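Local coordinates for L-lactate dehydrogenase (Trichomonas vaginalis, PDB 4UUL) that catalyses the NAD-dependent interconversion of pyruvate and L-lactate, as an enzyme of malate dehydrogenase type built on a Rossmann-type nucleotide-binding domain, at the interface of chains A and B. Residues are numbered along the deposited sequence; one frame, centred on the assembly and turned at random. Chains: chain A/B, L-lactate dehydrogenase.

Contact 1: the interface of chains A and B. Residues chain A 232, 240-244; chain B 18, 55.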
ATOM      1  N   ILE A 232       1.226  -0.314 -19.236  1.00 33.43           N
ATOM      2  CA  ILE A 232       1.227   0.408 -17.979  1.00 30.56           C
ATOM      3  C   ILE A 232       2.393   1.395 -17.904  1.00 29.72           C
ATOM      4  O   ILE A 232       2.224   2.554 -17.495  1.00 31.83           O
ATOM      5  CB  ILE A 232       1.251  -0.558 -16.791  1.00 28.58           C
ATOM      6  CG1 ILE A 232      -0.124  -1.242 -16.680  1.00 29.43           C
ATOM      7  CG2 ILE A 232       1.600   0.177 -15.491  1.00 29.55           C
ATOM      8  CD1 ILE A 232      -0.121  -2.414 -15.796  1.00 27.90           C
ATOM      9  N   SER A 240       5.103  -1.046 -13.286  1.00 24.54           N
ATOM     10  CA  SER A 240       4.189  -1.506 -12.248  0.51 23.16           C
ATOM     11  C   SER A 240       4.855  -1.607 -10.884  1.00 20.27           C
ATOM     12  O   SER A 240       6.040  -1.993 -10.760  1.00 23.43           O
ATOM     13  CB  SER A 240       3.660  -2.894 -12.618  0.51 26.25           C
ATOM     14  OG  SER A 240       4.697  -3.882 -12.577  0.51 26.86           O
ATOM     15  N   ALA A 241       4.106  -1.328  -9.830  1.00 19.70           N
ATOM     16  CA  ALA A 241       4.653  -1.461  -8.456  1.00 18.10           C
ATOM     17  C   ALA A 241       3.625  -2.029  -7.508  1.00 15.11           C
ATOM     18  O   ALA A 241       3.866  -3.026  -6.831  1.00 15.74           O
ATOM     19  CB  ALA A 241       5.210  -0.164  -7.974  1.00 19.87           C
ATOM     20  N   ALA A 242       2.425  -1.442  -7.451  1.00 14.42           N
ATOM     21  CA  ALA A 242       1.406  -1.950  -6.537  1.00 14.21           C
ATOM     22  C   ALA A 242       0.920  -3.342  -6.886  1.00 14.33           C
ATOM     23  O   ALA A 242       0.684  -4.178  -6.009  1.00 14.28           O
ATOM     24  CB  ALA A 242       0.218  -0.984  -6.489  1.00 14.78           C
ATOM     25  N   SER A 243       0.756  -3.597  -8.176  1.00 14.04           N
ATOM     26  CA  SER A 243       0.247  -4.918  -8.579  1.00 14.81           C
ATOM     27  C   SER A 243       1.256  -6.072  -8.382  1.00 13.02           C
ATOM     28  O   SER A 243       0.858  -7.122  -7.898  1.00 13.54           O
ATOM     29  CB  SER A 243      -0.375  -4.862  -9.975  1.00 16.56           C
ATOM     30  OG  SER A 243       0.511  -4.421 -10.975  1.00 16.98           O
ATOM     31  N   PRO A 244       2.568  -5.877  -8.701  1.00 14.03           N
ATOM     32  CA  PRO A 244       3.480  -6.952  -8.298  1.00 14.76           C
ATOM     33  C   PRO A 244       3.597  -7.090  -6.788  1.00 13.34           C
ATOM     34  O   PRO A 244       3.745  -8.195  -6.311  1.00 13.02           O
ATOM     35  CB  PRO A 244       4.812  -6.603  -8.974  1.00 16.55           C
ATOM     36  CG  PRO A 244       4.697  -5.174  -9.342  1.00 16.59           C
ATOM     37  CD  PRO A 244       3.242  -4.915  -9.592  1.00 15.80           C
TER
ATOM     38  N   TYR B  18      -2.678   6.493  -5.540  1.00 13.61           N
ATOM     39  CA  TYR B  18      -2.185   5.212  -6.051  1.00 14.29           C
ATOM     40  C   TYR B  18      -2.219   4.181  -4.911  1.00 13.21           C
ATOM     41  O   TYR B  18      -2.712   3.040  -5.075  1.00 15.03           O
ATOM     42  CB  TYR B  18      -0.777   5.398  -6.561  1.00 15.77           C
ATOM     43  CG  TYR B  18      -0.106   4.180  -7.156  1.00 15.25           C
ATOM     44  CD1 TYR B  18      -0.470   3.686  -8.396  1.00 16.95           C
ATOM     45  CD2 TYR B  18       0.919   3.574  -6.522  1.00 16.01           C
ATOM     46  CE1 TYR B  18       0.169   2.590  -8.975  1.00 16.82           C
ATOM     47  CE2 TYR B  18       1.579   2.517  -7.082  1.00 16.81           C
ATOM     48  CZ  TYR B  18       1.204   2.028  -8.297  1.00 15.63           C
ATOM     49  OH  TYR B  18       1.927   1.011  -8.821  1.00 16.68           O
ATOM     50  N   GLU B  55      -3.461  -1.234 -13.038  1.00 15.17           N
ATOM     51  CA  GLU B  55      -2.891  -1.984 -11.926  1.00 15.17           C
ATOM     52  C   GLU B  55      -3.927  -2.492 -10.976  1.00 15.15           C
ATOM     53  O   GLU B  55      -3.802  -3.650 -10.501  1.00 15.37           O
ATOM     54  CB  GLU B  55      -1.785  -1.234 -11.207  1.00 17.37           C
ATOM     55  CG  GLU B  55      -0.530  -1.135 -12.042  1.00 17.73           C
ATOM     56  CD  GLU B  55       0.662  -0.819 -11.189  1.00 17.19           C
ATOM     57  OE1 GLU B  55       1.124  -1.719 -10.437  1.00 16.94           O
ATOM     58  OE2 GLU B  55       1.127   0.351 -11.209  1.00 18.12           O
TER

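Contact 2: the interface of chains A and B. Residues chain A 231-232, 235; chain B 50, 54.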
ATOM      1  N   ASP A 231       2.175  -1.445 -21.590  1.00 35.11           N
ATOM      2  CA  ASP A 231       1.072  -0.509 -21.676  1.00 38.70           C
ATOM      3  C   ASP A 231       1.018   0.337 -20.377  1.00 36.30           C
ATOM      4  O   ASP A 231       0.816   1.572 -20.409  1.00 36.36           O
ATOM      5  CB  ASP A 231      -0.220  -1.292 -21.918  1.00 44.61           C
ATOM      6  CG  ASP A 231      -1.263  -0.497 -22.654  1.00 53.47           C
ATOM      7  OD1 ASP A 231      -0.903   0.539 -23.250  1.00 56.93           O
ATOM      8  OD2 ASP A 231      -2.449  -0.916 -22.639  1.00 56.02           O
ATOM      9  N   ILE A 232       1.226  -0.314 -19.236  1.00 33.43           N
ATOM     10  CA  ILE A 232       1.227   0.408 -17.979  1.00 30.56           C
ATOM     11  C   ILE A 232       2.393   1.395 -17.904  1.00 29.72           C
ATOM     12  O   ILE A 232       2.224   2.554 -17.495  1.00 31.83           O
ATOM     13  CB  ILE A 232       1.251  -0.558 -16.791  1.00 28.58           C
ATOM     14  CG1 ILE A 232      -0.124  -1.242 -16.680  1.00 29.43           C
ATOM     15  CG2 ILE A 232       1.600   0.177 -15.491  1.00 29.55           C
ATOM     16  CD1 ILE A 232      -0.121  -2.414 -15.796  1.00 27.90           C
ATOM     17  N   HIS A 235       1.647   4.484 -19.888  1.00 34.04           N
ATOM     18  CA  HIS A 235       0.694   5.413 -19.258  1.00 35.25           C
ATOM     19  C   HIS A 235       1.229   6.026 -17.960  1.00 37.99           C
ATOM     20  O   HIS A 235       0.955   7.213 -17.681  1.00 41.85           O
ATOM     21  CB  HIS A 235      -0.619   4.696 -18.947  1.00 36.19           C
ATOM     22  CG  HIS A 235      -1.473   4.399 -20.142  1.00 36.20           C
ATOM     23  ND1 HIS A 235      -1.219   3.356 -21.013  1.00 37.50           N
ATOM     24  CD2 HIS A 235      -2.600   4.996 -20.590  1.00 38.15           C
ATOM     25  CE1 HIS A 235      -2.159   3.327 -21.942  1.00 39.55           C
ATOM     26  NE2 HIS A 235      -3.008   4.315 -21.709  1.00 39.51           N
TER
ATOM     27  N   THR B  50      -5.380   6.212 -15.805  1.00 19.48           N
ATOM     28  CA  THR B  50      -5.606   4.991 -16.540  1.00 21.49           C
ATOM     29  C   THR B  50      -4.590   3.925 -16.096  1.00 20.31           C
ATOM     30  O   THR B  50      -4.956   2.760 -15.885  1.00 20.86           O
ATOM     31  CB  THR B  50      -5.557   5.228 -18.032  1.00 23.15           C
ATOM     32  OG1 THR B  50      -6.644   6.090 -18.389  1.00 26.70           O
ATOM     33  CG2 THR B  50      -5.690   3.913 -18.801  1.00 26.93           C
ATOM     34  N   MET B  54      -5.381   0.236 -14.461  1.00 17.06           N
ATOM     35  CA  MET B  54      -4.879  -1.006 -15.043  1.00 17.02           C
ATOM     36  C   MET B  54      -4.214  -1.854 -13.940  1.00 15.98           C
ATOM     37  O   MET B  54      -4.343  -3.098 -13.931  1.00 16.75           O
ATOM     38  CB  MET B  54      -3.877  -0.660 -16.091  1.00 18.44           C
ATOM     39  CG  MET B  54      -4.478  -0.152 -17.373  1.00 20.52           C
ATOM     40  SD  MET B  54      -3.235   0.536 -18.533  1.00 28.57           S
ATOM     41  CE  MET B  54      -2.689  -0.926 -19.372  1.00 32.22           C
TER

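Contact 1: the interface of chains A and B
B:Glu55 pushes its carboxylate into the N-terminal end of the A:242-257 helix, where one oxygen, OE1, collects three hydrogen bonds from chain A. In this part of the two-fold dimer interface a glutamate and a tyrosine of one subunit cap the start of a helix of the other. The shortest bond across runs from the hydroxyl OG of A:Ser243 to OE1 of B:Glu55, 2.8 Å, on the anti lone pair, away from the other carboxylate oxygen. The amide N of A:Ser243 also comes from the anti side, nearly straight, 3.0 Å from OE1 of B:Glu55. It is tilted 27° out of the carboxylate plane. From the syn side the N of A:Ala241 donates to the same oxygen in a more bent bond. With chi1 of A:Ser243 at 58°, OG stays on the side of the residue's own amide, and both reach OE1. Together with the helix end, these donors would be expected to favour a charged carboxylate.

The phenol of B:Tyr18 extends the polar network. Its OH accepts an almost linear bond from the N of A:Ala242, 2.9 Å away. Within chain B it donates to the second carboxylate oxygen, OE2 of B:Glu55, at 2.6 Å.

Carbon contacts flank the polar centre. CB of A:Ala242 sits 3.6 Å from CZ of B:Tyr18. A:Ile232 crosses the B:Glu55 side chain at about a right angle, its CD1 4.0 Å from CG of B:Glu55.

Contact 2: the interface of chains A and B
ND1 of A:His235 donates to the backbone O of A:Asp231, one helical turn back, at 2.8 Å. The bond is close to straight (166° at H) and the oxygen lies nearly in the imidazole plane, while the nitrogen stands above the carbonyl plane. By holding ND1, this link within chain A limits the turning of the ring and leaves its CD2 side toward chain B. There CD2 of A:His235 meets the methyl CG2 of B:Thr50 at 3.7 Å, the two side chains crossing obliquely. With chi1 of B:Thr50 at -65°, CG2 is the branch that reaches the imidazole, while OG1 points elsewhere.

B:Met54 carries much of the apolar contact. Its chain runs out extended and then bends at the thioether (chi3 85°), turning the terminal methyl toward A:Asp231. CE of B:Met54 lies 3.6 Å from CB of A:Asp231. The carboxylate oxygen OD2 of A:Asp231 is 3.3 Å from CE of B:Met54. The methionine and A:Ile232 lie side by side, pointing opposite ways, with CG1 of A:Ile232 3.7 Å from CE of B:Met54. The sulfur SD of B:Met54 stands over one face of the A:His235 ring, nearer its margin than its centre.

In the fold, this is a helix-to-helix contact: the C-terminal part of A:214-236, in the alpha/beta C-terminal domain, lies against B:46-57 of the partner's NAD-binding domain.

Contact 1 and contact 2 are neighbours, with the centres of their C-alpha atoms about 9 Å apart, and A:Ile232 belongs to both. On the chain B side, helix 46-57 also serves both, facing a helix start in contact 1 and helix 214-236 in contact 2. A polar patch thus adjoins a mainly apolar one, and each recurs with the chains exchanged in the two-fold dimer, an arrangement usual for malate dehydrogenases. The centres of contacts 1 and 2 lie about 14 Å and 18 Å from A:His186, the predicted proton acceptor; the structure alone does not show a coupling to it.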